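Long-range contact in outer surface protein (Bacillus cereus ATCC 14579, PDB 1X7F), which is of unknown function but is probably a 6-phospho-N-acetylmuramidase that cleaves the glycosidic bond of 6-phosphorylated N-acetylmuramic acid in cell-wall recycling: residues N172-Y183 against I216-R227. Numbering follows the deposited sequence.
Sequences NFYPQKFTGLPY and INDGLCTLEEHR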
loop_
_atom_site.group_PDB
_atom_site.type_symbol
_atom_site.label_atom_id
_atom_site.label_comp_id
_atom_site.label_asym_id
_atom_site.label_seq_id
_atom_site.Cartn_x
_atom_site.Cartn_y
_atom_site.Cartn_z
ATOM N N ASN A 172 0.482 8.362 10.956
ATOM C CA ASN A 172 0.264 9.763 10.582
ATOM C C ASN A 172 0.566 9.958 9.103
ATOM O O ASN A 172 1.219 9.121 8.472
ATOM C CB ASN A 172 1.177 10.711 11.360
ATOM C CG ASN A 172 0.682 11.019 12.755
ATOM O OD1 ASN A 172 -0.515 11.154 13.008
ATOM N ND2 ASN A 172 1.626 11.167 13.678
ATOM N N PHE A 173 0.099 11.070 8.545
ATOM C CA PHE A 173 0.618 11.513 7.263
ATOM C C PHE A 173 1.355 12.813 7.531
ATOM O O PHE A 173 1.240 13.361 8.632
ATOM C CB PHE A 173 -0.460 11.629 6.164
ATOM C CG PHE A 173 -1.623 12.546 6.500
ATOM C CD1 PHE A 173 -1.419 13.872 6.863
ATOM C CD2 PHE A 173 -2.940 12.083 6.359
ATOM C CE1 PHE A 173 -2.480 14.720 7.140
ATOM C CE2 PHE A 173 -4.022 12.913 6.628
ATOM C CZ PHE A 173 -3.794 14.243 7.033
ATOM N N TYR A 174 2.116 13.290 6.538
ATOM C CA TYR A 174 3.042 14.421 6.747
ATOM C C TYR A 174 2.944 15.457 5.628
ATOM O O TYR A 174 3.486 15.245 4.529
ATOM C CB TYR A 174 4.476 13.893 6.948
ATOM C CG TYR A 174 4.557 13.062 8.198
ATOM C CD1 TYR A 174 4.292 11.686 8.166
ATOM C CD2 TYR A 174 4.826 13.664 9.441
ATOM C CE1 TYR A 174 4.309 10.921 9.348
ATOM C CE2 TYR A 174 4.861 12.910 10.619
ATOM C CZ TYR A 174 4.594 11.548 10.559
ATOM O OH TYR A 174 4.621 10.806 11.720
ATOM N N PRO A 175 2.215 16.549 5.907
ATOM C CA PRO A 175 1.956 17.620 4.932
ATOM C C PRO A 175 3.184 18.420 4.549
ATOM O O PRO A 175 3.200 18.999 3.461
ATOM C CB PRO A 175 0.978 18.557 5.681
ATOM C CG PRO A 175 0.418 17.701 6.797
ATOM C CD PRO A 175 1.555 16.824 7.203
ATOM N N GLN A 176 4.168 18.508 5.452
ATOM C CA GLN A 176 5.410 19.234 5.174
ATOM C C GLN A 176 6.419 18.317 4.468
ATOM O O GLN A 176 6.757 17.251 4.979
ATOM C CB GLN A 176 6.023 19.838 6.456
ATOM C CG GLN A 176 7.296 20.645 6.178
ATOM C CD GLN A 176 8.019 21.150 7.420
ATOM O OE1 GLN A 176 9.217 21.416 7.369
ATOM N NE2 GLN A 176 7.302 21.287 8.526
ATOM N N LYS A 177 6.896 18.733 3.294
ATOM C CA LYS A 177 7.901 17.949 2.559
ATOM C C LYS A 177 9.135 17.633 3.445
ATOM O O LYS A 177 9.565 18.455 4.269
ATOM C CB LYS A 177 8.298 18.611 1.220
ATOM C CG LYS A 177 8.833 20.022 1.342
ATOM C CD LYS A 177 9.737 20.415 0.171
ATOM C CE LYS A 177 8.977 20.746 -1.089
ATOM N NZ LYS A 177 9.792 21.677 -1.927
ATOM N N PHE A 178 9.650 16.415 3.280
ATOM C CA PHE A 178 10.827 15.926 3.982
ATOM C C PHE A 178 10.616 15.609 5.469
ATOM O O PHE A 178 11.574 15.243 6.159
ATOM C CB PHE A 178 12.030 16.850 3.763
ATOM C CG PHE A 178 12.523 16.890 2.322
ATOM C CD1 PHE A 178 12.486 18.075 1.589
ATOM C CD2 PHE A 178 13.057 15.751 1.715
ATOM C CE1 PHE A 178 12.978 18.136 0.280
ATOM C CE2 PHE A 178 13.532 15.794 0.396
ATOM C CZ PHE A 178 13.498 16.997 -0.319
ATOM N N THR A 179 9.371 15.725 5.955
ATOM C CA THR A 179 9.074 15.360 7.343
ATOM C C THR A 179 8.400 14.015 7.484
ATOM O O THR A 179 8.101 13.602 8.598
ATOM C CB THR A 179 8.250 16.444 8.083
ATOM O OG1 THR A 179 6.945 16.532 7.492
ATOM C CG2 THR A 179 8.892 17.823 7.923
ATOM N N GLY A 180 8.148 13.333 6.368
ATOM C CA GLY A 180 7.605 11.985 6.393
ATOM C C GLY A 180 8.565 11.011 7.046
ATOM O O GLY A 180 9.750 11.335 7.246
ATOM N N LEU A 181 8.061 9.816 7.373
ATOM C CA LEU A 181 8.860 8.816 8.100
ATOM C C LEU A 181 9.952 8.194 7.225
ATOM O O LEU A 181 9.722 7.980 6.030
ATOM C CB LEU A 181 7.965 7.690 8.658
ATOM C CG LEU A 181 6.803 8.099 9.577
ATOM C CD1 LEU A 181 6.117 6.862 10.171
ATOM C CD2 LEU A 181 7.267 9.096 10.673
ATOM N N PRO A 182 11.123 7.909 7.810
ATOM C CA PRO A 182 12.149 7.122 7.123
ATOM C C PRO A 182 11.773 5.653 7.142
ATOM O O PRO A 182 10.990 5.215 8.000
ATOM C CB PRO A 182 13.423 7.374 7.957
ATOM C CG PRO A 182 12.930 7.685 9.334
ATOM C CD PRO A 182 11.580 8.353 9.147
ATOM N N TYR A 183 12.330 4.906 6.196
ATOM C CA TYR A 183 11.947 3.526 6.005
ATOM C C TYR A 183 12.144 2.625 7.234
ATOM O O TYR A 183 11.215 1.949 7.657
ATOM C CB TYR A 183 12.644 2.908 4.778
ATOM C CG TYR A 183 12.111 1.528 4.498
ATOM C CD1 TYR A 183 10.846 1.359 3.938
ATOM C CD2 TYR A 183 12.849 0.390 4.833
ATOM C CE1 TYR A 183 10.344 0.101 3.688
ATOM C CE2 TYR A 183 12.352 -0.887 4.587
ATOM C CZ TYR A 183 11.105 -1.021 4.022
ATOM O OH TYR A 183 10.600 -2.265 3.782
ATOM N N ILE A 216 -0.628 24.424 4.591
ATOM C CA ILE A 216 0.497 23.728 3.953
ATOM C C ILE A 216 0.146 22.299 3.581
ATOM O O ILE A 216 -0.239 21.489 4.431
ATOM C CB ILE A 216 1.763 23.745 4.862
ATOM C CG1 ILE A 216 2.110 25.172 5.312
ATOM C CG2 ILE A 216 2.950 22.960 4.213
ATOM C CD1 ILE A 216 2.388 26.177 4.204
ATOM N N ASN A 217 0.294 21.989 2.301
ATOM C CA ASN A 217 0.014 20.656 1.801
ATOM C C ASN A 217 1.033 20.285 0.717
ATOM O O ASN A 217 0.863 20.646 -0.434
ATOM C CB ASN A 217 -1.450 20.565 1.296
ATOM C CG ASN A 217 -1.861 19.127 0.925
ATOM O OD1 ASN A 217 -1.019 18.243 0.788
ATOM N ND2 ASN A 217 -3.164 18.894 0.784
ATOM N N ASP A 218 2.108 19.601 1.102
ATOM C CA ASP A 218 3.128 19.130 0.149
ATOM C C ASP A 218 2.856 17.684 -0.242
ATOM O O ASP A 218 3.773 16.963 -0.641
ATOM C CB ASP A 218 4.555 19.232 0.733
ATOM C CG ASP A 218 4.955 20.646 1.092
ATOM O OD1 ASP A 218 4.424 21.599 0.486
ATOM O OD2 ASP A 218 5.800 20.915 1.974
ATOM N N GLY A 219 1.600 17.264 -0.112
ATOM C CA GLY A 219 1.221 15.872 -0.242
ATOM C C GLY A 219 1.048 15.225 1.116
ATOM O O GLY A 219 1.700 15.612 2.089
ATOM N N LEU A 220 0.177 14.222 1.181
ATOM C CA LEU A 220 -0.239 13.631 2.454
ATOM C C LEU A 220 0.013 12.127 2.476
ATOM O O LEU A 220 -0.898 11.321 2.272
ATOM C CB LEU A 220 -1.724 13.956 2.746
ATOM C CG LEU A 220 -2.141 15.437 2.771
ATOM C CD1 LEU A 220 -3.594 15.596 3.208
ATOM C CD2 LEU A 220 -1.248 16.268 3.708
ATOM N N CYS A 221 1.267 11.749 2.700
ATOM C CA CYS A 221 1.637 10.339 2.797
ATOM C C CYS A 221 2.385 10.114 4.098
ATOM O O CYS A 221 2.806 11.072 4.755
ATOM C CB CYS A 221 2.512 9.926 1.605
ATOM S SG CYS A 221 3.922 11.030 1.377
ATOM N N THR A 222 2.533 8.845 4.469
ATOM C CA THR A 222 3.242 8.453 5.685
ATOM C C THR A 222 4.762 8.376 5.491
ATOM O O THR A 222 5.522 8.977 6.256
ATOM C CB THR A 222 2.726 7.091 6.166
ATOM O OG1 THR A 222 1.366 7.220 6.607
ATOM C CG2 THR A 222 3.498 6.642 7.413
ATOM N N LEU A 223 5.194 7.610 4.492
ATOM C CA LEU A 223 6.622 7.480 4.176
ATOM C C LEU A 223 7.057 8.689 3.371
ATOM O O LEU A 223 6.389 9.062 2.388
ATOM C CB LEU A 223 6.900 6.202 3.359
ATOM C CG LEU A 223 7.084 4.912 4.160
ATOM C CD1 LEU A 223 6.790 3.665 3.297
ATOM C CD2 LEU A 223 8.481 4.824 4.822
ATOM N N GLU A 224 8.178 9.287 3.756
ATOM C CA GLU A 224 8.686 10.422 2.988
ATOM C C GLU A 224 8.977 10.029 1.542
ATOM O O GLU A 224 8.694 10.803 0.624
ATOM C CB GLU A 224 9.928 11.058 3.650
ATOM C CG GLU A 224 10.419 12.322 2.955
ATOM C CD GLU A 224 9.320 13.366 2.794
ATOM O OE1 GLU A 224 8.459 13.470 3.695
ATOM O OE2 GLU A 224 9.315 14.106 1.776
ATOM N N GLU A 225 9.497 8.818 1.341
ATOM C CA GLU A 225 9.949 8.372 0.007
ATOM C C GLU A 225 8.808 8.239 -0.999
ATOM O O GLU A 225 9.045 8.142 -2.212
ATOM C CB GLU A 225 10.739 7.055 0.106
ATOM C CG GLU A 225 9.913 5.879 0.643
ATOM C CD GLU A 225 10.798 4.756 1.138
ATOM O OE1 GLU A 225 11.467 4.927 2.192
ATOM O OE2 GLU A 225 10.824 3.698 0.476
ATOM N N HIS A 226 7.575 8.256 -0.493
ATOM C CA HIS A 226 6.382 8.119 -1.313
ATOM C C HIS A 226 5.866 9.446 -1.863
ATOM O O HIS A 226 5.016 9.446 -2.753
ATOM C CB HIS A 226 5.266 7.447 -0.511
ATOM C CG HIS A 226 5.437 5.970 -0.343
ATOM N ND1 HIS A 226 4.568 5.207 0.410
ATOM C CD2 HIS A 226 6.355 5.110 -0.848
ATOM C CE1 HIS A 226 4.946 3.944 0.368
ATOM N NE2 HIS A 226 6.027 3.856 -0.392
ATOM N N ARG A 227 6.372 10.567 -1.343
ATOM C CA ARG A 227 5.824 11.901 -1.655
ATOM C C ARG A 227 5.706 12.208 -3.157
ATOM O O ARG A 227 4.756 12.882 -3.605
ATOM C CB ARG A 227 6.653 12.988 -0.968
ATOM C CG ARG A 227 5.994 14.373 -0.953
ATOM C CD ARG A 227 6.689 15.378 -0.020
ATOM N NE ARG A 227 6.736 14.875 1.356
ATOM C CZ ARG A 227 5.719 14.922 2.218
ATOM N NH1 ARG A 227 4.545 15.468 1.880
ATOM N NH2 ARG A 227 5.876 14.422 3.429
HETATM O O HOH W 1 10.938 7.347 3.526
#
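The guanidinium of R227 has Q176 O and K177 CA over one face, while the carbonyl of Y174 and the carboxylate of E224 meet its edge. Both terminal nitrogens converge on one acceptor, R227 NH2 lying 2.8 Å and R227 NH1 2.9 Å from Y174 O. Along the neighbouring side, NE and NH2 take one oxygen each of E224, R227 NE to E224 OE2 being a salt bridge of 2.7 Å. NH1 also bonds to D218 O, entering from above that carbonyl plane. The E224 carboxylate thus offsets the charge of this buried cation while backbone oxygens, chiefly Y174 O and D218 O, take the remaining N-H groups, for which arginine's several in-plane donors are well suited. A second flat group, the F173 ring, carries L220 CB over one face in a CH-pi contact, 4.2 Å from the ring centroid; F203 meets F173 edge-to-face. Branch L220 CD2 packs against CA and CB of P175 and also reaches F173 CE1.

These two loops follow strands 167-170 and 201-204, outermost in the order of the eight-stranded parallel sheet, which a closed TIM-type barrel brings side by side. Around the type II turn Q176-T179, backbone N-H groups meet carboxylates. A bend at chi2 (54°) turns the E224 carboxylate there: OE2 accepts weakly from F178 N, and E224 OE1 takes G180 N, one residue past the turn, at 2.7 Å on its anti side while facing R227 on the syn side. G180, having no side chain, lets its backbone come close. D218, the shorter acid, suffices at the other end: OD2 receives K177 N through its anti lone pair, nearly straight (168°), as D218 N returns a bond to P175 O. Backbone pairing of L181 N with T222 O and E224 N with L181 O continues the seam, and T222 OG1 donates to N172 O at 2.7 Å.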